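PDB 4O6R: aldehyde dehydrogenase from Burkholderia cenocepacia, which probably oxidises aldehydes to carboxylic acids with NAD(P)+ as cofactor, and is seen here with bound AMP. Local coordinates for residues 51-56 and 207-212; 261-266 and 431-436; 288-293 and 439-444. All blocks are in the same frame, centred on the assembly; numbering follows the deposited sequence.

Contact 1 of 3, residues 51-56 and 207-212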
loop_
_atom_site.group_PDB
_atom_site.type_symbol
_atom_site.label_atom_id
_atom_site.label_comp_id
_atom_site.label_asym_id
_atom_site.label_seq_id
_atom_site.Cartn_x
_atom_site.Cartn_y
_atom_site.Cartn_z
ATOM N N ASP A 51 25.862 -12.325 -25.415
ATOM C CA ASP A 51 25.782 -13.670 -24.826
ATOM C C ASP A 51 26.659 -13.840 -23.581
ATOM O O ASP A 51 26.212 -14.341 -22.577
ATOM C CB ASP A 51 26.106 -14.754 -25.865
ATOM C CG ASP A 51 25.032 -14.876 -26.943
ATOM O OD1 ASP A 51 23.958 -14.288 -26.760
ATOM O OD2 ASP A 51 25.271 -15.529 -27.992
ATOM N N LEU A 52 27.902 -13.370 -23.651
ATOM C CA LEU A 52 28.800 -13.423 -22.513
ATOM C C LEU A 52 28.243 -12.623 -21.335
ATOM O O LEU A 52 28.338 -13.057 -20.199
ATOM C CB LEU A 52 30.196 -12.908 -22.893
ATOM C CG LEU A 52 30.973 -13.806 -23.852
ATOM C CD1 LEU A 52 32.244 -13.108 -24.293
ATOM C CD2 LEU A 52 31.326 -15.142 -23.218
ATOM N N ALA A 53 27.664 -11.459 -21.617
ATOM C CA ALA A 53 27.101 -10.609 -20.580
ATOM C C ALA A 53 25.895 -11.238 -19.915
ATOM O O ALA A 53 25.777 -11.187 -18.703
ATOM C CB ALA A 53 26.747 -9.249 -21.162
ATOM N N VAL A 54 24.993 -11.813 -20.715
ATOM C CA VAL A 54 23.833 -12.482 -20.164
ATOM C C VAL A 54 24.267 -13.729 -19.377
ATOM O O VAL A 54 23.761 -13.975 -18.298
ATOM C CB VAL A 54 22.789 -12.830 -21.242
ATOM C CG1 VAL A 54 21.659 -13.677 -20.666
ATOM C CG2 VAL A 54 22.219 -11.563 -21.877
ATOM N N ASP A 55 25.220 -14.486 -19.887
ATOM C CA ASP A 55 25.782 -15.612 -19.108
ATOM C C ASP A 55 26.292 -15.168 -17.726
ATOM O O ASP A 55 26.008 -15.793 -16.706
ATOM C CB ASP A 55 26.913 -16.293 -19.889
ATOM C CG ASP A 55 26.401 -17.113 -21.069
ATOM O OD1 ASP A 55 25.170 -17.193 -21.262
ATOM O OD2 ASP A 55 27.248 -17.691 -21.791
ATOM N N ALA A 56 27.055 -14.089 -17.699
ATOM C CA ALA A 56 27.588 -13.562 -16.431
ATOM C C ALA A 56 26.474 -13.143 -15.468
ATOM O O ALA A 56 26.506 -13.475 -14.287
ATOM C CB ALA A 56 28.519 -12.393 -16.706
ATOM N N ASN A 207 26.477 -5.608 -16.243
ATOM C CA ASN A 207 27.300 -5.753 -17.424
ATOM C C ASN A 207 26.929 -4.685 -18.451
ATOM O O ASN A 207 25.745 -4.493 -18.763
ATOM C CB ASN A 207 27.143 -7.141 -18.008
ATOM C CG ASN A 207 27.277 -8.213 -16.961
ATOM O OD1 ASN A 207 28.368 -8.710 -16.722
ATOM N ND2 ASN A 207 26.179 -8.542 -16.295
ATOM N N ILE A 208 27.933 -3.981 -18.946
ATOM C CA ILE A 208 27.743 -2.905 -19.924
ATOM C C ILE A 208 28.290 -3.306 -21.292
ATOM O O ILE A 208 29.473 -3.654 -21.419
ATOM C CB ILE A 208 28.435 -1.603 -19.480
ATOM C CG1 ILE A 208 28.120 -1.300 -18.016
ATOM C CG2 ILE A 208 28.021 -0.437 -20.366
ATOM C CD1 ILE A 208 26.665 -1.014 -17.731
ATOM N N VAL A 209 27.439 -3.220 -22.314
ATOM C CA VAL A 209 27.806 -3.676 -23.660
ATOM C C VAL A 209 27.448 -2.635 -24.735
ATOM O O VAL A 209 26.520 -2.814 -25.503
ATOM C CB VAL A 209 27.199 -5.046 -23.953
ATOM C CG1 VAL A 209 27.904 -6.103 -23.111
ATOM C CG2 VAL A 209 25.721 -5.063 -23.656
ATOM N N PRO A 210 28.185 -1.508 -24.765
ATOM C CA PRO A 210 27.978 -0.538 -25.823
ATOM C C PRO A 210 28.250 -1.200 -27.184
ATOM O O PRO A 210 29.203 -1.978 -27.323
ATOM C CB PRO A 210 29.048 0.527 -25.568
ATOM C CG PRO A 210 29.625 0.244 -24.223
ATOM C CD PRO A 210 29.420 -1.241 -24.012
ATOM N N GLY A 211 27.431 -0.867 -28.159
ATOM C CA GLY A 211 27.524 -1.430 -29.497
ATOM C C GLY A 211 26.341 -0.913 -30.281
ATOM O O GLY A 211 25.504 -0.189 -29.734
ATOM N N TYR A 212 26.277 -1.258 -31.560
ATOM C CA TYR A 212 25.187 -0.810 -32.385
ATOM C C TYR A 212 23.859 -1.438 -31.976
ATOM O O TYR A 212 23.786 -2.548 -31.437
ATOM C CB TYR A 212 25.443 -1.118 -33.855
ATOM C CG TYR A 212 26.620 -0.379 -34.443
ATOM C CD1 TYR A 212 26.708 1.028 -34.392
ATOM C CD2 TYR A 212 27.647 -1.080 -35.064
ATOM C CE1 TYR A 212 27.794 1.695 -34.947
ATOM C CE2 TYR A 212 28.720 -0.409 -35.620
ATOM C CZ TYR A 212 28.785 0.963 -35.559
ATOM O OH TYR A 212 29.885 1.565 -36.116
#
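The amide of Asn207 is the flat group of this contact, and it turns one face to helix 47-66. Ala53 O stands almost directly over that face, 3.8 Å from Asn207 CG and 3.6 Å from Asn207 ND2, and the line from CG to this oxygen runs within about 20° of the plane normal. Ala56 CB lies on the same side of the plane, tilted off beyond Asn207 OD1 at 3.7 Å. Segment 51-56 puts nothing on the other face. A second torsion of -91° sets the amide roughly square to its own stem, which is what offers a face, and not an N-H, to the helix carbonyl. The polar atoms are engaged elsewhere: OD1 accepts from Asp16 N, and ND2 donates to Gly204 O and Val177 O. Three bonds therefore fix the rotation of this buried group.

Beside the amide, along the strand, the contact is aliphatic. Ala53 CB touches both Asn207 CB at 3.8 Å and Val209 CG1 at 3.9 Å, in the angle between them; these two side chains lie on the same side of the strand and its extension. Val209 brings CG1 forward by placing it anti to its own carbonyl carbon (chi1 -71°). Ala53 and Ala56, three residues apart, share the helix face that meets the strand, and with only methyl groups there the CA atoms of Ala53 and Asn207 come within 5.8 Å.

The helix thus packs on strand 206-208 at the border of the Rossmann-like nucleotide-binding domain; Ala53 also touches Val178 of the adjacent strand, and Asp51 forms a salt bridge with Arg219. With 152 Å² buried, both sides summed, and the amide's bonds made to other segments, the helix contributes packing and not polar pairing, so the contact rests on shape and close approach.

Contact 2 of 3, residues 261-266 and 431-436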
loop_
_atom_site.group_PDB
_atom_site.type_symbol
_atom_site.label_atom_id
_atom_site.label_comp_id
_atom_site.label_asym_id
_atom_site.label_seq_id
_atom_site.Cartn_x
_atom_site.Cartn_y
_atom_site.Cartn_z
ATOM N N ALA A 261 2.844 19.304 -25.000
ATOM C CA ALA A 261 2.224 20.619 -24.976
ATOM C C ALA A 261 2.610 21.357 -23.702
ATOM O O ALA A 261 2.676 20.765 -22.602
ATOM C CB ALA A 261 0.715 20.503 -25.055
ATOM N N ASN A 262 2.849 22.646 -23.853
ATOM C CA ASN A 262 3.125 23.557 -22.732
ATOM C C ASN A 262 2.161 24.716 -22.905
ATOM O O ASN A 262 2.381 25.557 -23.767
ATOM C CB ASN A 262 4.580 23.993 -22.812
ATOM C CG ASN A 262 4.992 24.887 -21.659
ATOM O OD1 ASN A 262 4.288 24.996 -20.660
ATOM N ND2 ASN A 262 6.157 25.522 -21.794
ATOM N N ILE A 263 1.038 24.688 -22.177
ATOM C CA ILE A 263 -0.104 25.540 -22.447
ATOM C C ILE A 263 -0.074 26.741 -21.499
ATOM O O ILE A 263 0.034 26.576 -20.288
ATOM C CB ILE A 263 -1.438 24.775 -22.230
ATOM C CG1 ILE A 263 -1.461 23.456 -22.995
ATOM C CG2 ILE A 263 -2.630 25.632 -22.628
ATOM C CD1 ILE A 263 -2.567 22.497 -22.579
ATOM N N VAL A 264 -0.168 27.943 -22.051
ATOM C CA VAL A 264 -0.169 29.148 -21.257
ATOM C C VAL A 264 -1.524 29.834 -21.388
ATOM O O VAL A 264 -1.905 30.355 -22.452
ATOM C CB VAL A 264 0.983 30.084 -21.669
ATOM C CG1 VAL A 264 1.033 31.336 -20.810
ATOM C CG2 VAL A 264 2.297 29.322 -21.610
ATOM N N PHE A 265 -2.238 29.861 -20.277
ATOM C CA PHE A 265 -3.521 30.518 -20.201
ATOM C C PHE A 265 -3.387 32.022 -19.944
ATOM O O PHE A 265 -2.325 32.525 -19.565
ATOM C CB PHE A 265 -4.395 29.847 -19.145
ATOM C CG PHE A 265 -4.935 28.529 -19.580
ATOM C CD1 PHE A 265 -6.114 28.454 -20.308
ATOM C CD2 PHE A 265 -4.245 27.359 -19.302
ATOM C CE1 PHE A 265 -6.592 27.222 -20.745
ATOM C CE2 PHE A 265 -4.723 26.129 -19.713
ATOM C CZ PHE A 265 -5.898 26.054 -20.448
ATOM N N ASP A 266 -4.479 32.747 -20.151
ATOM C CA ASP A 266 -4.397 34.216 -20.101
ATOM C C ASP A 266 -4.254 34.748 -18.679
ATOM O O ASP A 266 -3.931 35.923 -18.489
ATOM C CB ASP A 266 -5.532 34.907 -20.895
ATOM C CG ASP A 266 -6.885 34.732 -20.293
ATOM O OD1 ASP A 266 -7.142 33.754 -19.590
ATOM O OD2 ASP A 266 -7.719 35.614 -20.505
ATOM N N HIS A 431 -6.797 21.518 -12.341
ATOM C CA HIS A 431 -7.017 20.112 -12.074
ATOM C C HIS A 431 -7.840 19.447 -13.177
ATOM O O HIS A 431 -7.621 18.279 -13.500
ATOM C CB HIS A 431 -7.666 19.895 -10.705
ATOM C CG HIS A 431 -6.810 20.353 -9.572
ATOM N ND1 HIS A 431 -5.671 19.681 -9.169
ATOM C CD2 HIS A 431 -6.895 21.448 -8.791
ATOM C CE1 HIS A 431 -5.105 20.338 -8.179
ATOM N NE2 HIS A 431 -5.823 21.418 -7.939
ATOM N N ARG A 432 -8.792 20.196 -13.723
ATOM C CA ARG A 432 -9.656 19.689 -14.778
ATOM C C ARG A 432 -8.829 19.397 -16.031
ATOM O O ARG A 432 -8.930 18.322 -16.631
ATOM C CB ARG A 432 -10.731 20.740 -15.088
ATOM C CG ARG A 432 -11.751 20.302 -16.102
ATOM C CD ARG A 432 -12.681 21.445 -16.500
ATOM N NE ARG A 432 -13.409 22.006 -15.368
ATOM C CZ ARG A 432 -13.359 23.271 -14.931
ATOM N NH1 ARG A 432 -12.577 24.202 -15.491
ATOM N NH2 ARG A 432 -14.088 23.604 -13.866
ATOM N N MET A 433 -8.026 20.380 -16.440
ATOM C CA MET A 433 -7.155 20.187 -17.600
ATOM C C MET A 433 -6.159 19.038 -17.348
ATOM O O MET A 433 -5.939 18.208 -18.245
ATOM C CB MET A 433 -6.363 21.442 -17.936
ATOM C CG MET A 433 -7.166 22.570 -18.557
ATOM S SD MET A 433 -7.756 22.319 -20.247
ATOM C CE MET A 433 -6.238 22.064 -21.140
ATOM N N ALA A 434 -5.555 18.986 -16.161
ATOM C CA ALA A 434 -4.574 17.907 -15.884
ATOM C C ALA A 434 -5.203 16.513 -16.078
ATOM O O ALA A 434 -4.551 15.589 -16.586
ATOM C CB ALA A 434 -3.949 18.050 -14.501
ATOM N N ALA A 435 -6.449 16.363 -15.653
ATOM C CA ALA A 435 -7.168 15.089 -15.753
ATOM C C ALA A 435 -7.455 14.674 -17.208
ATOM O O ALA A 435 -7.466 13.496 -17.504
ATOM C CB ALA A 435 -8.475 15.174 -14.989
ATOM N N ARG A 436 -7.630 15.650 -18.098
ATOM C CA ARG A 436 -8.119 15.426 -19.466
ATOM C C ARG A 436 -7.046 15.347 -20.539
ATOM O O ARG A 436 -7.299 14.841 -21.630
ATOM C CB ARG A 436 -9.135 16.510 -19.813
ATOM C CG ARG A 436 -10.410 16.341 -19.006
ATOM C CD ARG A 436 -11.428 17.413 -19.287
ATOM N NE ARG A 436 -12.504 17.367 -18.302
ATOM C CZ ARG A 436 -13.613 18.103 -18.359
ATOM N NH1 ARG A 436 -13.796 18.962 -19.362
ATOM N NH2 ARG A 436 -14.530 17.987 -17.403
#
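Met433, on helix 427-436, reaches across to Ile263 and Phe265 at the end of strand 261-264; it alone of segment 431-436 touches the strand segment, and its neighbours along the helix have other partners. His431 and Arg432 come first and belong to the tetramer interface: His431 ND1 is hydrogen-bonded to Tyr141 OH of the second subunit and NE2 to His431 NE2 of the fourth, while Arg432 NE forms a salt bridge to Asp487 of the third subunit.

Met433 then points its side chain at the strand. The chain is bent at both chi2 (-70°) and chi3 (-59°), so it curls, and the methyl leads. CE sits 4.0 Å from Ile263 CD1 and 4.1 Å from Phe265 CZ, in the corner formed by Ile263 CD1 and the CZ edge of the ring. Toward the phenyl it arrives at the ring edge, close to the ring plane, with Phe265 coming from the opposite direction. The sulfur lies 5.5 Å from the ring centroid, 74° off the normal, which makes this a Met-aromatic contact of oblique geometry. With CA atoms of Ile263 and Met433 10.1 Å apart, side-chain ends span the gap, and 106 Å² is buried, with no polar pair among the contacts.

At the end of the helix, Arg436 N bonds to Met433 O at 3.1 Å, and its guanidinium carries Arg432 CG over the centre of one face, 3.6 Å above the plane.

Around this core, helix 404-411 supplies Ala407 and Ala411 against Ile263, and Phe401 meets the Phe265 ring edge-to-face. Strand 421-423 lies next to 261-264 in the sheet, and its Leu422 touches both Ile263 and Met433, so helix 427-436 packs on the face of that sheet.

Contact 3 of 3, residues 288-293 and 439-444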
loop_
_atom_site.group_PDB
_atom_site.type_symbol
_atom_site.label_atom_id
_atom_site.label_comp_id
_atom_site.label_asym_id
_atom_site.label_seq_id
_atom_site.Cartn_x
_atom_site.Cartn_y
_atom_site.Cartn_z
ATOM N N ALA A 288 15.192 15.942 -25.151
ATOM C CA ALA A 288 14.495 15.429 -24.005
ATOM C C ALA A 288 13.148 14.962 -24.505
ATOM O O ALA A 288 12.431 15.707 -25.147
ATOM C CB ALA A 288 14.325 16.511 -22.933
ATOM N N CYS A 289 12.792 13.723 -24.214
ATOM C CA CYS A 289 11.535 13.214 -24.714
ATOM C C CYS A 289 10.348 13.935 -24.054
ATOM O O CYS A 289 9.251 13.910 -24.600
ATOM C CB CYS A 289 11.458 11.695 -24.542
ATOM S SG CYS A 289 12.816 10.784 -25.341
ATOM N N ILE A 290 10.575 14.597 -22.910
ATOM C CA ILE A 290 9.538 15.437 -22.282
ATOM C C ILE A 290 9.636 16.928 -22.552
ATOM O O ILE A 290 8.980 17.732 -21.864
ATOM C CB ILE A 290 9.510 15.249 -20.746
ATOM C CG1 ILE A 290 10.907 15.416 -20.133
ATOM C CG2 ILE A 290 8.898 13.890 -20.452
ATOM C CD1 ILE A 290 10.898 15.551 -18.602
ATOM N N ALA A 291 10.439 17.300 -23.544
ATOM C CA ALA A 291 10.599 18.712 -23.884
ATOM C C ALA A 291 9.262 19.343 -24.163
ATOM O O ALA A 291 8.413 18.721 -24.777
ATOM C CB ALA A 291 11.473 18.859 -25.097
ATOM N N GLY A 292 9.094 20.599 -23.735
ATOM C CA GLY A 292 7.916 21.382 -24.061
ATOM C C GLY A 292 7.989 21.877 -25.499
ATOM O O GLY A 292 8.184 23.081 -25.736
ATOM N N SER A 293 7.794 20.964 -26.453
ATOM C CA SER A 293 8.030 21.298 -27.873
ATOM C C SER A 293 6.857 21.963 -28.594
ATOM O O SER A 293 7.017 22.401 -29.757
ATOM C CB SER A 293 8.463 20.056 -28.662
ATOM O OG SER A 293 7.555 18.963 -28.461
ATOM N N ALA A 439 -1.543 12.136 -21.218
ATOM C CA ALA A 439 -0.145 12.121 -20.899
ATOM C C ALA A 439 0.044 11.361 -19.600
ATOM O O ALA A 439 -0.890 11.289 -18.775
ATOM C CB ALA A 439 0.385 13.548 -20.737
ATOM N N GLY A 440 1.238 10.820 -19.410
ATOM C CA GLY A 440 1.576 10.166 -18.144
ATOM C C GLY A 440 1.915 11.150 -17.033
ATOM O O GLY A 440 1.903 10.788 -15.862
ATOM N N MET A 441 2.235 12.384 -17.421
ATOM C CA MET A 441 2.700 13.414 -16.508
ATOM C C MET A 441 2.167 14.779 -16.941
ATOM O O MET A 441 2.164 15.089 -18.131
ATOM C CB MET A 441 4.223 13.428 -16.503
ATOM C CG MET A 441 4.840 12.092 -16.117
ATOM S SD MET A 441 6.595 12.039 -16.481
ATOM C CE MET A 441 6.552 11.782 -18.245
ATOM N N CYS A 442 1.730 15.574 -15.969
ATOM C CA CYS A 442 1.239 16.922 -16.236
ATOM C C CYS A 442 1.792 17.873 -15.179
ATOM O O CYS A 442 1.580 17.673 -13.992
ATOM C CB CYS A 442 -0.289 16.970 -16.237
ATOM S SG CYS A 442 -0.910 18.594 -16.711
ATOM N N TRP A 443 2.502 18.899 -15.627
ATOM C CA TRP A 443 3.140 19.877 -14.761
ATOM C C TRP A 443 2.355 21.162 -14.804
ATOM O O TRP A 443 2.132 21.727 -15.889
ATOM C CB TRP A 443 4.602 20.140 -15.223
ATOM C CG TRP A 443 5.492 18.937 -15.120
ATOM C CD1 TRP A 443 5.945 18.367 -13.964
ATOM C CD2 TRP A 443 5.995 18.113 -16.191
ATOM N NE1 TRP A 443 6.705 17.263 -14.252
ATOM C CE2 TRP A 443 6.753 17.081 -15.601
ATOM C CE3 TRP A 443 5.905 18.162 -17.581
ATOM C CZ2 TRP A 443 7.404 16.096 -16.351
ATOM C CZ3 TRP A 443 6.537 17.185 -18.326
ATOM C CH2 TRP A 443 7.281 16.165 -17.701
ATOM N N ILE A 444 1.942 21.640 -13.625
ATOM C CA ILE A 444 1.161 22.869 -13.515
ATOM C C ILE A 444 2.029 23.952 -12.887
ATOM O O ILE A 444 2.509 23.786 -11.761
ATOM C CB ILE A 444 -0.113 22.687 -12.691
ATOM C CG1 ILE A 444 -0.962 21.588 -13.311
ATOM C CG2 ILE A 444 -0.884 23.999 -12.653
ATOM C CD1 ILE A 444 -2.004 21.006 -12.378
#
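Ile290 occupies the third position of a type I beta turn, Ala288 to Ala291, and packs against strand 441-444, the edge strand of the mixed sheet of this domain within one chain. The turn includes Cys289, which falls in the cysteine signature of the aldehyde dehydrogenase family and is probably the nucleophile, as in relatives.

From its base outward, Ile290 meets Trp443 through CB, CG2 and CD1. CB is 3.9 Å from Trp443 CH2. The CG2 branch reaches the same CH2, in the plane of the indole at its edge, and also touches Met441 CE at 3.8 Å; this second contact is for one of two modelled methionine conformers and is less certain. The other branch leaves with CG1 between the backbone N and the carbonyl carbon (chi1 51°), carrying CD1 to 3.8 Å from Trp443 CH2 and 4.2 Å from CZ2. The isoleucine and the indole cross at about a right angle.

Strand 441-444 continues the sheet into the second subunit by parallel pairing. Within the chain, Met441 CB lies 4.1 Å above one indole face, toward the rim, and Trp443 NE1 is hydrogen-bonded to Arg449 O.

Overall arrangement
Contacts 2 and 3 form a continuous region, their centres 12 Å apart. They join where helix 427-436 backs strand 441-444: Ala434 CB lies 3.8 Å from Cys442 SG and 4.1 Å from Ile444 CD1. Both reach the same sheet, both touch the second subunit, and their segments alternate along the chain. Contact 3 includes Cys289, probably the catalytic cysteine. Contact 1 lies on the opposite side of the chain's centre, 43 Å from contact 2 and 32 Å from contact 3 between centres; its nearest atoms come no closer than about 17 Å to contact 3. It lies near the AMP pocket, with the Val209 side chain about 4 Å from that of AMP-binding Lys180 and about 10 Å from AMP.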